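PDB 4RXT: sugar ABC transporter from Agrobacterium radiobacter, which binds alpha-L-arabinopyranose between its two lobes and probably delivers sugar to an ABC-type importer as its solute-binding component. Local coordinates for residues 21-26 / 37-42; 125-130 / 220-225. All coordinates share one frame; numbering follows the deposited sequence.

Interaction 1 (21-26 / 37-42)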
ATOM      1  N   ILE A  21      -7.193   0.993  -8.827  1.00 14.83           N
ATOM      2  CA  ILE A  21      -6.377   2.025  -9.506  1.00 15.72           C
ATOM      3  C   ILE A  21      -5.254   1.337 -10.278  1.00 13.96           C
ATOM      4  O   ILE A  21      -5.012   1.615 -11.429  1.00 14.45           O
ATOM      5  CB  ILE A  21      -5.768   3.067  -8.545  1.00 18.20           C
ATOM      6  CG1 ILE A  21      -6.865   3.884  -7.831  1.00 16.01           C
ATOM      7  CG2 ILE A  21      -4.848   4.018  -9.332  1.00 14.77           C
ATOM      8  CD1 ILE A  21      -6.351   4.670  -6.628  1.00 19.14           C
ATOM      9  N   VAL A  22      -4.560   0.403  -9.610  1.00 14.40           N
ATOM     10  CA  VAL A  22      -3.527  -0.430 -10.278  1.00 14.02           C
ATOM     11  C   VAL A  22      -4.088  -1.102 -11.533  1.00 12.88           C
ATOM     12  O   VAL A  22      -3.482  -1.065 -12.604  1.00 14.27           O
ATOM     13  CB  VAL A  22      -2.949  -1.492  -9.328  1.00 13.32           C
ATOM     14  CG1 VAL A  22      -1.972  -2.408 -10.067  1.00 13.65           C
ATOM     15  CG2 VAL A  22      -2.311  -0.838  -8.123  1.00 14.48           C
ATOM     16  N   LEU A  23      -5.274  -1.707 -11.407  1.00 12.98           N
ATOM     17  CA  LEU A  23      -5.899  -2.393 -12.540  1.00 15.20           C
ATOM     18  C   LEU A  23      -6.304  -1.432 -13.671  1.00 14.79           C
ATOM     19  O   LEU A  23      -6.153  -1.764 -14.829  1.00 16.15           O
ATOM     20  CB  LEU A  23      -7.125  -3.208 -12.078  1.00 15.14           C
ATOM     21  CG  LEU A  23      -6.858  -4.433 -11.214  1.00 13.24           C
ATOM     22  CD1 LEU A  23      -8.191  -5.032 -10.787  1.00 17.60           C
ATOM     23  CD2 LEU A  23      -5.972  -5.448 -11.922  1.00 17.40           C
ATOM     24  N   ALA A  24      -6.786  -0.247 -13.301  1.00 13.36           N
ATOM     25  CA  ALA A  24      -7.029   0.777 -14.285  1.00 15.25           C
ATOM     26  C   ALA A  24      -5.746   1.148 -15.099  1.00 16.92           C
ATOM     27  O   ALA A  24      -5.789   1.299 -16.343  1.00 17.80           O
ATOM     28  CB  ALA A  24      -7.670   2.000 -13.632  1.00 15.85           C
ATOM     29  N   GLY A  25      -4.608   1.269 -14.408  1.00 16.80           N
ATOM     30  CA  GLY A  25      -3.358   1.530 -15.091  1.00 16.27           C
ATOM     31  C   GLY A  25      -2.951   0.404 -16.056  1.00 15.61           C
ATOM     32  O   GLY A  25      -2.555   0.659 -17.208  1.00 15.62           O
ATOM     33  N   ALA A  26      -3.028  -0.834 -15.553  1.00 14.06           N
ATOM     34  CA  ALA A  26      -2.705  -2.008 -16.330  1.00 16.11           C
ATOM     35  C   ALA A  26      -3.611  -2.111 -17.559  1.00 15.57           C
ATOM     36  O   ALA A  26      -3.155  -2.449 -18.659  1.00 16.29           O
ATOM     37  CB  ALA A  26      -2.823  -3.256 -15.459  1.00 14.54           C
ATOM     38  N   VAL A  37      -4.665  -8.032 -21.221  1.00 15.42           N
ATOM     39  CA  VAL A  37      -4.332  -7.973 -19.793  1.00 14.38           C
ATOM     40  C   VAL A  37      -5.501  -8.486 -18.938  1.00 14.18           C
ATOM     41  O   VAL A  37      -6.349  -7.714 -18.466  1.00 18.02           O
ATOM     42  CB  VAL A  37      -3.909  -6.545 -19.373  1.00 16.61           C
ATOM     43  CG1 VAL A  37      -3.584  -6.499 -17.898  1.00 14.89           C
ATOM     44  CG2 VAL A  37      -2.710  -6.059 -20.193  1.00 17.60           C
ATOM     45  N   PRO A  38      -5.531  -9.806 -18.714  1.00 14.36           N
ATOM     46  CA  PRO A  38      -6.464 -10.325 -17.745  1.00 15.08           C
ATOM     47  C   PRO A  38      -6.218  -9.740 -16.378  1.00 16.38           C
ATOM     48  O   PRO A  38      -5.090  -9.592 -15.967  1.00 16.68           O
ATOM     49  CB  PRO A  38      -6.192 -11.852 -17.735  1.00 17.70           C
ATOM     50  CG  PRO A  38      -5.438 -12.140 -19.000  1.00 17.66           C
ATOM     51  CD  PRO A  38      -4.726 -10.868 -19.358  1.00 15.43           C
ATOM     52  N   GLU A  39      -7.297  -9.403 -15.689  1.00 14.82           N
ATOM     53  CA  GLU A  39      -7.241  -8.736 -14.395  1.00 15.97           C
ATOM     54  C   GLU A  39      -7.623  -9.757 -13.332  1.00 17.79           C
ATOM     55  O   GLU A  39      -8.787 -10.122 -13.174  1.00 21.68           O
ATOM     56  CB  GLU A  39      -8.195  -7.541 -14.405  1.00 15.30           C
ATOM     57  CG  GLU A  39      -7.811  -6.485 -15.432  1.00 21.10           C
ATOM     58  CD  GLU A  39      -8.752  -5.296 -15.519  1.00 24.96           C
ATOM     59  OE1 GLU A  39      -9.519  -5.028 -14.563  1.00 23.28           O
ATOM     60  OE2 GLU A  39      -8.701  -4.572 -16.539  1.00 25.52           O
ATOM     61  N   LEU A  40      -6.603 -10.208 -12.620  1.00 14.89           N
ATOM     62  CA  LEU A  40      -6.670 -11.365 -11.735  1.00 13.99           C
ATOM     63  C   LEU A  40      -6.434 -10.985 -10.288  1.00 12.11           C
ATOM     64  O   LEU A  40      -5.800  -9.962  -9.996  1.00 13.79           O
ATOM     65  CB  LEU A  40      -5.657 -12.435 -12.143  1.00 14.23           C
ATOM     66  CG  LEU A  40      -5.689 -12.913 -13.603  1.00 16.94           C
ATOM     67  CD1 LEU A  40      -4.643 -13.996 -13.817  1.00 18.52           C
ATOM     68  CD2 LEU A  40      -7.075 -13.383 -14.031  1.00 19.46           C
ATOM     69  N   GLY A  41      -6.925 -11.831  -9.383  1.00 16.84           N
ATOM     70  CA  GLY A  41      -6.700 -11.606  -7.967  1.00 14.93           C
ATOM     71  C   GLY A  41      -7.808 -12.182  -7.094  1.00 13.25           C
ATOM     72  O   GLY A  41      -8.938 -12.413  -7.557  1.00 17.30           O
ATOM     73  N   ALA A  42      -7.449 -12.465  -5.841  1.00 15.20           N
ATOM     74  CA  ALA A  42      -8.381 -12.895  -4.830  1.00 12.53           C
ATOM     75  C   ALA A  42      -9.175 -11.679  -4.371  1.00 13.06           C
ATOM     76  O   ALA A  42      -8.973 -10.553  -4.861  1.00 15.07           O
ATOM     77  CB  ALA A  42      -7.649 -13.577  -3.662  1.00 16.20           C
TER
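Leu23 on helix 17-33 and Glu39 on strand 39-41 meet inside a beta-alpha-beta unit. Strand 9-11, helix 17-33 and strand 39-41 form this unit, with the two strands parallel and adjacent at one end of the sheet. It belongs to the periplasmic binding protein fold. Glu39 can be followed outward from the strand. Its CB lies 3.9 Å from Leu23 CD2, and its CG touches the same methyl. CG stands anti to the carbonyl carbon (chi1 -63°), and the chain runs on extended (chi2 178°). This carries the carboxylate across the leucine to the helix. There Glu39 OE1 sits 3.9 Å from Leu23 CB and 4.0 Å from Leu23 CD1. These are van der Waals contacts, and no hydrogen bond joins the two segments. The charge of OE1 is met by Arg27, one helical turn on, in a salt bridge. The aliphatic part of Glu39 thus packs on Leu23, while its acid end pairs with the same helix. Leu23 is buried and also rests on Ile9 and Val11 of strand 9-11, the first strand of the unit. Further down the helix, Ala26 touches Ile9 as well. From the loop before strand 39-41, Val37 CG1 meets Ala26 CB at 4.1 Å. The other methyl of the valine, Val37 CG2, lies 3.9 Å from the backbone carbonyl, Ala26 O.

Interaction 2 (125-130 / 220-225)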
ATOM      1  N   LYS A 125       2.674  18.014  17.286  1.00 12.14           N
ATOM      2  CA  LYS A 125       3.224  19.321  17.640  1.00 14.54           C
ATOM      3  C   LYS A 125       2.238  20.459  17.374  1.00 19.90           C
ATOM      4  O   LYS A 125       2.085  21.358  18.195  1.00 18.69           O
ATOM      5  CB  LYS A 125       4.502  19.576  16.877  1.00 16.25           C
ATOM      6  CG  LYS A 125       5.094  20.949  17.102  1.00 19.77           C
ATOM      7  CD  LYS A 125       6.564  20.965  16.749  1.00 34.55           C
ATOM      8  CE  LYS A 125       6.742  20.811  15.279  1.00 30.82           C
ATOM      9  NZ  LYS A 125       8.199  20.896  15.021  1.00 36.19           N
ATOM     10  N   ALA A 126       1.569  20.427  16.225  1.00 15.56           N
ATOM     11  CA  ALA A 126       0.574  21.463  15.965  1.00 15.99           C
ATOM     12  C   ALA A 126      -0.553  21.431  16.991  1.00 17.16           C
ATOM     13  O   ALA A 126      -1.072  22.471  17.427  1.00 21.33           O
ATOM     14  CB  ALA A 126      -0.000  21.300  14.557  1.00 18.43           C
ATOM     15  N   MET A 127      -0.981  20.238  17.360  1.00 14.35           N
ATOM     16  CA  MET A 127      -2.104  20.077  18.301  1.00 17.21           C
ATOM     17  C   MET A 127      -1.718  20.493  19.730  1.00 16.93           C
ATOM     18  O   MET A 127      -2.454  21.151  20.427  1.00 20.66           O
ATOM     19  CB  MET A 127      -2.605  18.630  18.285  1.00 17.88           C
ATOM     20  CG  MET A 127      -3.721  18.303  19.268  1.00 19.37           C
ATOM     21  SD  MET A 127      -4.376  16.597  19.288  1.00 13.15           S
ATOM     22  CE  MET A 127      -2.938  15.633  19.693  1.00 18.95           C
ATOM     23  N   THR A 128      -0.512  20.121  20.154  1.00 16.92           N
ATOM     24  CA  THR A 128      -0.125  20.235  21.569  1.00 22.60           C
ATOM     25  C   THR A 128       1.015  21.190  21.881  1.00 18.44           C
ATOM     26  O   THR A 128       1.286  21.485  23.069  1.00 22.32           O
ATOM     27  CB  THR A 128       0.355  18.859  22.082  1.00 20.69           C
ATOM     28  OG1 THR A 128       1.638  18.511  21.500  1.00 16.58           O
ATOM     29  CG2 THR A 128      -0.685  17.761  21.812  1.00 21.35           C
ATOM     30  N   GLY A 129       1.725  21.594  20.836  1.00 20.20           N
ATOM     31  CA  GLY A 129       2.907  22.433  20.962  1.00 21.43           C
ATOM     32  C   GLY A 129       4.230  21.720  21.054  1.00 21.21           C
ATOM     33  O   GLY A 129       5.302  22.368  21.003  1.00 25.89           O
ATOM     34  N   LYS A 130       4.162  20.400  21.198  1.00 18.87           N
ATOM     35  CA  LYS A 130       5.369  19.597  21.345  1.00 18.47           C
ATOM     36  C   LYS A 130       5.196  18.213  20.761  1.00 17.11           C
ATOM     37  O   LYS A 130       4.100  17.739  20.532  1.00 19.96           O
ATOM     38  CB  LYS A 130       5.829  19.573  22.798  1.00 32.04           C
ATOM     39  CG  LYS A 130       4.838  19.021  23.792  1.00 39.39           C
ATOM     40  CD  LYS A 130       5.101  19.489  25.225  1.00 38.02           C
ATOM     41  CE  LYS A 130       4.967  18.311  26.200  1.00 52.65           C
ATOM     42  NZ  LYS A 130       4.517  18.618  27.597  1.00 47.43           N
ATOM     43  N   LYS A 220      -8.284  15.642  19.366  1.00 13.85           N
ATOM     44  CA  LYS A 220      -7.575  14.916  20.440  1.00 16.27           C
ATOM     45  C   LYS A 220      -6.607  13.819  19.932  1.00 13.15           C
ATOM     46  O   LYS A 220      -5.605  13.452  20.641  1.00 17.05           O
ATOM     47  CB  LYS A 220      -8.605  14.285  21.388  1.00 21.34           C
ATOM     48  CG  LYS A 220      -9.499  15.299  22.068  1.00 18.94           C
ATOM     49  CD  LYS A 220     -10.424  14.655  23.084  1.00 29.07           C
ATOM     50  CE  LYS A 220     -11.493  15.622  23.575  1.00 51.76           C
ATOM     51  NZ  LYS A 220     -11.002  16.470  24.695  1.00 69.75           N
ATOM     52  N   VAL A 221      -6.856  13.291  18.742  1.00 12.64           N
ATOM     53  CA  VAL A 221      -6.044  12.180  18.201  1.00 11.27           C
ATOM     54  C   VAL A 221      -5.725  12.449  16.758  1.00 12.72           C
ATOM     55  O   VAL A 221      -6.632  12.595  15.940  1.00 13.57           O
ATOM     56  CB  VAL A 221      -6.759  10.812  18.305  1.00 13.66           C
ATOM     57  CG1 VAL A 221      -5.897   9.688  17.729  1.00 13.78           C
ATOM     58  CG2 VAL A 221      -7.184  10.547  19.744  1.00 16.64           C
ATOM     59  N   LYS A 222      -4.433  12.482  16.455  1.00 11.53           N
ATOM     60  CA  LYS A 222      -3.947  12.751  15.115  1.00 14.44           C
ATOM     61  C   LYS A 222      -3.662  11.466  14.398  1.00 13.21           C
ATOM     62  O   LYS A 222      -2.900  10.619  14.915  1.00 13.80           O
ATOM     63  CB  LYS A 222      -2.693  13.638  15.154  1.00 16.18           C
ATOM     64  CG  LYS A 222      -2.954  15.083  15.634  1.00 18.63           C
ATOM     65  CD  LYS A 222      -4.330  15.634  15.202  1.00 24.74           C
ATOM     66  CE  LYS A 222      -4.376  17.005  14.624  1.00 41.71           C
ATOM     67  NZ  LYS A 222      -5.806  17.424  14.766  1.00 26.31           N
ATOM     68  N   VAL A 223      -4.225  11.308  13.205  1.00 12.25           N
ATOM     69  CA  VAL A 223      -4.056  10.087  12.400  1.00 12.19           C
ATOM     70  C   VAL A 223      -3.270  10.365  11.153  1.00 12.83           C
ATOM     71  O   VAL A 223      -3.583  11.297  10.435  1.00 11.17           O
ATOM     72  CB  VAL A 223      -5.429   9.520  11.968  1.00 15.41           C
ATOM     73  CG1 VAL A 223      -5.240   8.265  11.115  1.00 13.38           C
ATOM     74  CG2 VAL A 223      -6.291   9.228  13.195  1.00 18.32           C
ATOM     75  N   ILE A 224      -2.198   9.602  10.926  1.00  9.98           N
ATOM     76  CA  ILE A 224      -1.538   9.549   9.647  1.00 10.92           C
ATOM     77  C   ILE A 224      -1.887   8.232   8.971  1.00 11.44           C
ATOM     78  O   ILE A 224      -1.699   7.184   9.550  1.00 11.86           O
ATOM     79  CB  ILE A 224      -0.007   9.744   9.702  1.00 14.17           C
ATOM     80  CG1 ILE A 224       0.322  11.093  10.346  1.00 13.41           C
ATOM     81  CG2 ILE A 224       0.617   9.590   8.317  1.00 12.48           C
ATOM     82  CD1 ILE A 224      -0.052  12.340   9.536  1.00 15.48           C
ATOM     83  N   GLY A 225      -2.430   8.304   7.763  1.00 10.70           N
ATOM     84  CA  GLY A 225      -2.753   7.112   7.010  1.00 11.28           C
ATOM     85  C   GLY A 225      -1.943   7.018   5.724  1.00 12.30           C
ATOM     86  O   GLY A 225      -0.951   7.736   5.524  1.00 13.82           O
TER
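The end of helix 109-128 comes beside the backbone leading into strand 222-226, with the CA atoms of Met127 and Lys220 7.8 Å apart. Met127 carries the contact. Its CG is anti to the backbone N (chi1 177°) and the chain stays extended to SD, then bends at chi3 (60°). SD reaches the peptide after Lys220, 3.6 Å from both Lys220 C and Lys220 O. The methyl CE touches the same oxygen, Lys220 O, at 3.6 Å. Beyond it lies Lys222, whose CG is 4.1 Å from Met127 CE. This joins the last turn of a helix to the sheet it covers, in the lobe of the periplasmic binding protein fold built on the mixed sheet. Met127 also packs on Val195 of the neighbouring strand 194-199. Bends at chi2 and chi3 fold the Lys222 chain along the methionine, and Lys222 CD lies 4.2 Å from Met127 SD. Its NZ turns to the backbone oxygen of Ser218, while CG and CD lie against the methyl and the sulfur of Met127. The helix ends after Thr128, where Gly129 takes a positive phi. Thr128 OG1 accepts a hydrogen bond from Lys130 N (3.2 Å, 164°) in an ST turn.

In the fold
From the N terminus, strand 9-11 leads into helix 17-33, and interaction 1 closes a short loop when the chain returns as strand 39-41 at the edge of the parallel sheet. The chain then adds strands 66-68, 89-92 and 103-106 to that sheet. Helix 109-128 follows and opens interaction 2. This contact closes 90 residues later at strand 222-226, after strands 133-139, 165-172 and 194-199 have been laid down. The two loops follow in series and neither nest nor cross. The centres of interactions 1 and 2 are about 36 Å apart, on opposite sides of the chain's centre. Each contact joins a helix to a different sheet.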